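Local coordinates for uncharacterized protein (Legionella pneumophila subsp. pneumophila, PDB 5T2X), which is of unknown function but folds as a single, largely helical chain belonging to the DUF5630 family, at residues 100-104 with 122-126; 130-134 with 219-223. All coordinates share one frame; numbering follows the deposited sequence.

Interaction 1: 100-104 with 122-126; sequences FYGQA and FLKKS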
loop_
_atom_site.group_PDB
_atom_site.type_symbol
_atom_site.label_atom_id
_atom_site.label_comp_id
_atom_site.label_asym_id
_atom_site.label_seq_id
_atom_site.Cartn_x
_atom_site.Cartn_y
_atom_site.Cartn_z
ATOM N N PHE A 100 -1.617 0.935 11.662
ATOM C CA PHE A 100 -1.896 2.363 11.546
ATOM C C PHE A 100 -3.148 2.624 10.722
ATOM O O PHE A 100 -3.884 3.578 10.998
ATOM C CB PHE A 100 -0.693 3.087 10.939
ATOM C CG PHE A 100 0.465 3.241 11.883
ATOM C CD1 PHE A 100 0.252 3.570 13.213
ATOM C CD2 PHE A 100 1.766 3.054 11.445
ATOM C CE1 PHE A 100 1.316 3.714 14.085
ATOM C CE2 PHE A 100 2.835 3.194 12.313
ATOM C CZ PHE A 100 2.609 3.525 13.634
ATOM N N TYR A 101 -3.414 1.790 9.714
ATOM C CA TYR A 101 -4.646 1.951 8.951
ATOM C C TYR A 101 -5.862 1.595 9.796
ATOM O O TYR A 101 -6.912 2.237 9.683
ATOM C CB TYR A 101 -4.604 1.101 7.682
ATOM C CG TYR A 101 -5.801 1.323 6.786
ATOM C CD1 TYR A 101 -5.873 2.435 5.956
ATOM C CD2 TYR A 101 -6.865 0.430 6.778
ATOM C CE1 TYR A 101 -6.968 2.649 5.138
ATOM C CE2 TYR A 101 -7.964 0.635 5.964
ATOM C CZ TYR A 101 -8.010 1.745 5.146
ATOM O OH TYR A 101 -9.101 1.952 4.335
ATOM N N GLY A 102 -5.740 0.575 10.648
ATOM C CA GLY A 102 -6.825 0.260 11.562
ATOM C C GLY A 102 -7.097 1.383 12.544
ATOM O O GLY A 102 -8.252 1.668 12.874
ATOM N N GLN A 103 -6.036 2.039 13.025
ATOM C CA GLN A 103 -6.217 3.192 13.900
ATOM C C GLN A 103 -6.887 4.344 13.167
ATOM O O GLN A 103 -7.659 5.100 13.770
ATOM C CB GLN A 103 -4.871 3.636 14.475
ATOM C CG GLN A 103 -4.228 2.625 15.413
ATOM C CD GLN A 103 -5.100 2.315 16.617
ATOM O OE1 GLN A 103 -5.637 1.213 16.741
ATOM N NE2 GLN A 103 -5.245 3.287 17.509
ATOM N N ALA A 104 -6.604 4.497 11.871
ATOM C CA ALA A 104 -7.281 5.524 11.088
ATOM C C ALA A 104 -8.768 5.224 10.961
ATOM O O ALA A 104 -9.600 6.134 11.044
ATOM C CB ALA A 104 -6.636 5.645 9.707
ATOM N N PHE A 122 -3.051 9.217 11.076
ATOM C CA PHE A 122 -2.762 7.788 11.050
ATOM C C PHE A 122 -2.608 7.272 9.624
ATOM O O PHE A 122 -1.815 6.357 9.381
ATOM C CB PHE A 122 -3.856 7.006 11.777
ATOM C CG PHE A 122 -3.687 6.965 13.266
ATOM C CD1 PHE A 122 -2.619 6.293 13.839
ATOM C CD2 PHE A 122 -4.603 7.585 14.099
ATOM C CE1 PHE A 122 -2.462 6.248 15.214
ATOM C CE2 PHE A 122 -4.452 7.545 15.475
ATOM C CZ PHE A 122 -3.381 6.875 16.032
ATOM N N LEU A 123 -3.355 7.839 8.670
ATOM C CA LEU A 123 -3.215 7.414 7.281
ATOM C C LEU A 123 -1.810 7.690 6.761
ATOM O O LEU A 123 -1.249 6.885 6.010
ATOM C CB LEU A 123 -4.259 8.110 6.409
ATOM C CG LEU A 123 -5.692 7.576 6.479
ATOM C CD1 LEU A 123 -6.604 8.373 5.561
ATOM C CD2 LEU A 123 -5.739 6.098 6.123
ATOM N N LYS A 124 -1.220 8.819 7.164
ATOM C CA LYS A 124 0.120 9.159 6.702
ATOM C C LYS A 124 1.187 8.316 7.385
ATOM O O LYS A 124 2.200 7.982 6.759
ATOM C CB LYS A 124 0.383 10.651 6.917
ATOM C CG LYS A 124 -0.465 11.538 6.017
ATOM C CD LYS A 124 -0.203 13.015 6.245
ATOM C CE LYS A 124 -1.067 13.863 5.322
ATOM N NZ LYS A 124 -0.877 15.320 5.553
ATOM N N LYS A 125 0.988 7.962 8.658
ATOM C CA LYS A 125 1.882 7.002 9.294
ATOM C C LYS A 125 1.753 5.632 8.642
ATOM O O LYS A 125 2.746 4.911 8.491
ATOM C CB LYS A 125 1.591 6.918 10.791
ATOM C CG LYS A 125 1.780 8.230 11.535
ATOM C CD LYS A 125 1.312 8.122 12.977
ATOM C CE LYS A 125 2.166 7.146 13.768
ATOM N NZ LYS A 125 3.586 7.585 13.844
ATOM N N SER A 126 0.534 5.261 8.245
ATOM C CA SER A 126 0.338 4.008 7.527
ATOM C C SER A 126 0.976 4.063 6.144
ATOM O O SER A 126 1.583 3.084 5.695
ATOM C CB SER A 126 -1.154 3.696 7.424
ATOM O OG SER A 126 -1.377 2.455 6.782
#
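Gln-103 CB sits over the centre of the Phe-122 ring, 3.5 Å from its centroid and 12° off the normal, in one of two CH-pi contacts to which each segment gives one ring and one aliphatic carbon; the Gln-103 amide plane stands nearly perpendicular to that ring. In the other, Lys-125 CE lies over a face of the Phe-100 ring, 3.5 Å from Phe-100 CE1. The lysine chain turns at its third torsion (chi3 65°) and again at the fourth, setting its methylenes on the Phe-100 ring and the ammonium group at the end of the same chain on Glu-51, in a salt bridge.

The segments belong to helices 91-111 and 117-128, consecutive in the chain, which form an antiparallel helical hairpin: the segment axes approach to 7.8 Å at 165°. Small residues sit where the helices come close, consistent with the short separation, with Ser-126 CB 3.6 Å from Phe-100 CB and Ala-104 CB 3.7 Å from Phe-122 CB.

Apolar side-chain contacts fill the rest. Phe-100 CD1 comes to the edge of the Phe-122 ring, 4.0 Å from Phe-122 CD1, and the two side chains cross at about a right angle. On the flank facing helix 132-147, Leu-123 CD2 touches Ala-104 CB and lies 3.7 Å from Tyr-101 CD1, the leucine and tyrosine side chains pointing the same way.

No hydrogen bond crosses between the segments. The buried Ser-126 hydroxyl is satisfied by the carbonyl oxygen of Gly-97, on helix 91-111 about one turn before Phe-100.

Interaction 2: 130-134 with 219-223; sequences HCFYA and NAYFG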
loop_
_atom_site.group_PDB
_atom_site.type_symbol
_atom_site.label_atom_id
_atom_site.label_comp_id
_atom_site.label_asym_id
_atom_site.label_seq_id
_atom_site.Cartn_x
_atom_site.Cartn_y
_atom_site.Cartn_z
ATOM N N HIS A 130 4.111 2.343 3.688
ATOM C CA HIS A 130 3.774 1.950 2.318
ATOM C C HIS A 130 2.605 0.968 2.281
ATOM O O HIS A 130 2.558 0.062 1.446
ATOM C CB HIS A 130 4.993 1.378 1.593
ATOM C CG HIS A 130 6.198 2.263 1.661
ATOM N ND1 HIS A 130 6.219 3.533 1.127
ATOM C CD2 HIS A 130 7.421 2.064 2.207
ATOM C CE1 HIS A 130 7.403 4.079 1.339
ATOM N NE2 HIS A 130 8.152 3.208 1.993
ATOM N N CYS A 131 1.647 1.159 3.183
ATOM C CA CYS A 131 0.455 0.322 3.195
ATOM C C CYS A 131 -0.445 0.672 2.016
ATOM O O CYS A 131 -0.725 1.848 1.764
ATOM C CB CYS A 131 -0.301 0.499 4.510
ATOM S SG CYS A 131 -1.822 -0.463 4.634
ATOM N N PHE A 132 -0.898 -0.356 1.289
ATOM C CA PHE A 132 -1.748 -0.119 0.126
ATOM C C PHE A 132 -3.068 0.527 0.526
ATOM O O PHE A 132 -3.587 1.387 -0.193
ATOM C CB PHE A 132 -2.007 -1.428 -0.622
ATOM C CG PHE A 132 -3.011 -1.298 -1.737
ATOM C CD1 PHE A 132 -2.618 -0.873 -2.995
ATOM C CD2 PHE A 132 -4.350 -1.593 -1.523
ATOM C CE1 PHE A 132 -3.539 -0.747 -4.020
ATOM C CE2 PHE A 132 -5.274 -1.466 -2.541
ATOM C CZ PHE A 132 -4.868 -1.045 -3.793
ATOM N N TYR A 133 -3.635 0.108 1.661
ATOM C CA TYR A 133 -4.890 0.692 2.120
ATOM C C TYR A 133 -4.746 2.190 2.350
ATOM O O TYR A 133 -5.659 2.965 2.043
ATOM C CB TYR A 133 -5.354 0.000 3.404
ATOM C CG TYR A 133 -5.424 -1.509 3.320
ATOM C CD1 TYR A 133 -5.961 -2.141 2.207
ATOM C CD2 TYR A 133 -4.947 -2.301 4.357
ATOM C CE1 TYR A 133 -6.025 -3.521 2.131
ATOM C CE2 TYR A 133 -5.005 -3.678 4.290
ATOM C CZ TYR A 133 -5.545 -4.283 3.176
ATOM O OH TYR A 133 -5.602 -5.656 3.111
ATOM N N ALA A 134 -3.600 2.615 2.885
ATOM C CA ALA A 134 -3.380 4.033 3.144
ATOM C C ALA A 134 -3.231 4.811 1.843
ATOM O O ALA A 134 -3.836 5.877 1.674
ATOM C CB ALA A 134 -2.148 4.221 4.026
ATOM N N ASN A 219 -4.389 -9.441 -0.451
ATOM C CA ASN A 219 -4.419 -8.450 0.621
ATOM C C ASN A 219 -5.269 -7.242 0.248
ATOM O O ASN A 219 -6.053 -6.752 1.069
ATOM C CB ASN A 219 -2.998 -8.004 0.967
ATOM C CG ASN A 219 -2.166 -9.116 1.567
ATOM O OD1 ASN A 219 -2.553 -10.283 1.536
ATOM N ND2 ASN A 219 -1.011 -8.758 2.117
ATOM N N ALA A 220 -5.129 -6.747 -0.985
ATOM C CA ALA A 220 -5.754 -5.480 -1.352
ATOM C C ALA A 220 -7.273 -5.573 -1.330
ATOM O O ALA A 220 -7.953 -4.623 -0.923
ATOM C CB ALA A 220 -5.267 -5.037 -2.729
ATOM N N TYR A 221 -7.826 -6.703 -1.763
ATOM C CA TYR A 221 -9.269 -6.869 -1.853
ATOM C C TYR A 221 -9.809 -7.849 -0.820
ATOM O O TYR A 221 -10.955 -8.295 -0.941
ATOM C CB TYR A 221 -9.654 -7.304 -3.269
ATOM C CG TYR A 221 -8.968 -6.474 -4.330
ATOM C CD1 TYR A 221 -9.160 -5.100 -4.395
ATOM C CD2 TYR A 221 -8.116 -7.060 -5.256
ATOM C CE1 TYR A 221 -8.528 -4.333 -5.355
ATOM C CE2 TYR A 221 -7.480 -6.301 -6.223
ATOM C CZ TYR A 221 -7.690 -4.938 -6.267
ATOM O OH TYR A 221 -7.060 -4.177 -7.225
ATOM N N PHE A 222 -9.007 -8.186 0.194
ATOM C CA PHE A 222 -9.439 -9.026 1.312
ATOM C C PHE A 222 -9.949 -10.383 0.830
ATOM O O PHE A 222 -10.967 -10.891 1.305
ATOM C CB PHE A 222 -10.494 -8.312 2.160
ATOM C CG PHE A 222 -10.082 -6.934 2.600
ATOM C CD1 PHE A 222 -9.218 -6.763 3.670
ATOM C CD2 PHE A 222 -10.557 -5.812 1.941
ATOM C CE1 PHE A 222 -8.836 -5.497 4.074
ATOM C CE2 PHE A 222 -10.179 -4.544 2.341
ATOM C CZ PHE A 222 -9.317 -4.385 3.409
ATOM N N GLY A 223 -9.233 -10.974 -0.125
ATOM C CA GLY A 223 -9.561 -12.289 -0.630
ATOM C C GLY A 223 -10.779 -12.367 -1.522
ATOM O O GLY A 223 -11.116 -13.463 -1.982
#
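Tyr-133 and Phe-132, in the first turn of helix 132-147, meet the C-terminal end of helix 211-220, which a Schellman motif closes with Phe-222, at positive phi (58°), as its C-prime residue. The tight side is the buried one. Tyr-133 OH donates a hydrogen bond to Asn-219 O, a carbonyl in the last turn of the other helix. The modelled separation of Tyr-133 OH and Asn-219 O, 2.4 Å, is very short, so its exact length is doubtful. Asn-219 O lies near the plane of the tyrosine ring, at its edge, as does Ala-220 O, 3.8 Å from Tyr-133 CE1. Asn-219 O also receives a weak bond from Phe-222 N, part of the Schellman closure, and the Asn-219 side chain is anchored separately, ND2 on the carbonyl of Glu-84.

Beside this, CG of Phe-132 stands anti to its backbone N (chi1 173°), sending the ring toward Ala-220, whose CB is 3.6 Å from Phe-132 CE2. Pro-171 of helix 169-185 touches both residues, making a small apolar junction of three helices.

On the exposed side the packing is looser. Phe-222 comes from the direction opposite to Tyr-133, and the two rings lie nearly parallel, planes at 13°, but slid so far apart, with centroids 5.0 Å from each other, that they hardly overlap. The nearest approach there is that of Phe-222 CE1, which meets the tyrosine ring obliquely, 3.6 Å from Tyr-133 CZ and 3.4 Å from Tyr-133 OH.

The two contacts lie in series along the chain, their centres about 12 Å apart, and meet at the turn between helices 117-128 and 132-147. There a Schellman motif with His-130 as C-prime residue ends the first helix, and Cys-131 N probably bonds to Ser-126 O at 3.2 Å. Ala-134 CB, from interaction 2, packs 3.4 Å from Ser-126 OG of interaction 1. The tyrosines make a further link between the two contacts: Tyr-101 CE1 is 3.4 Å from Tyr-133 O, and their rings meet at about 45°. Helix 132-147 therefore bridges the hairpin of interaction 1 and the end of helix 211-220; no active site or ligand is known here.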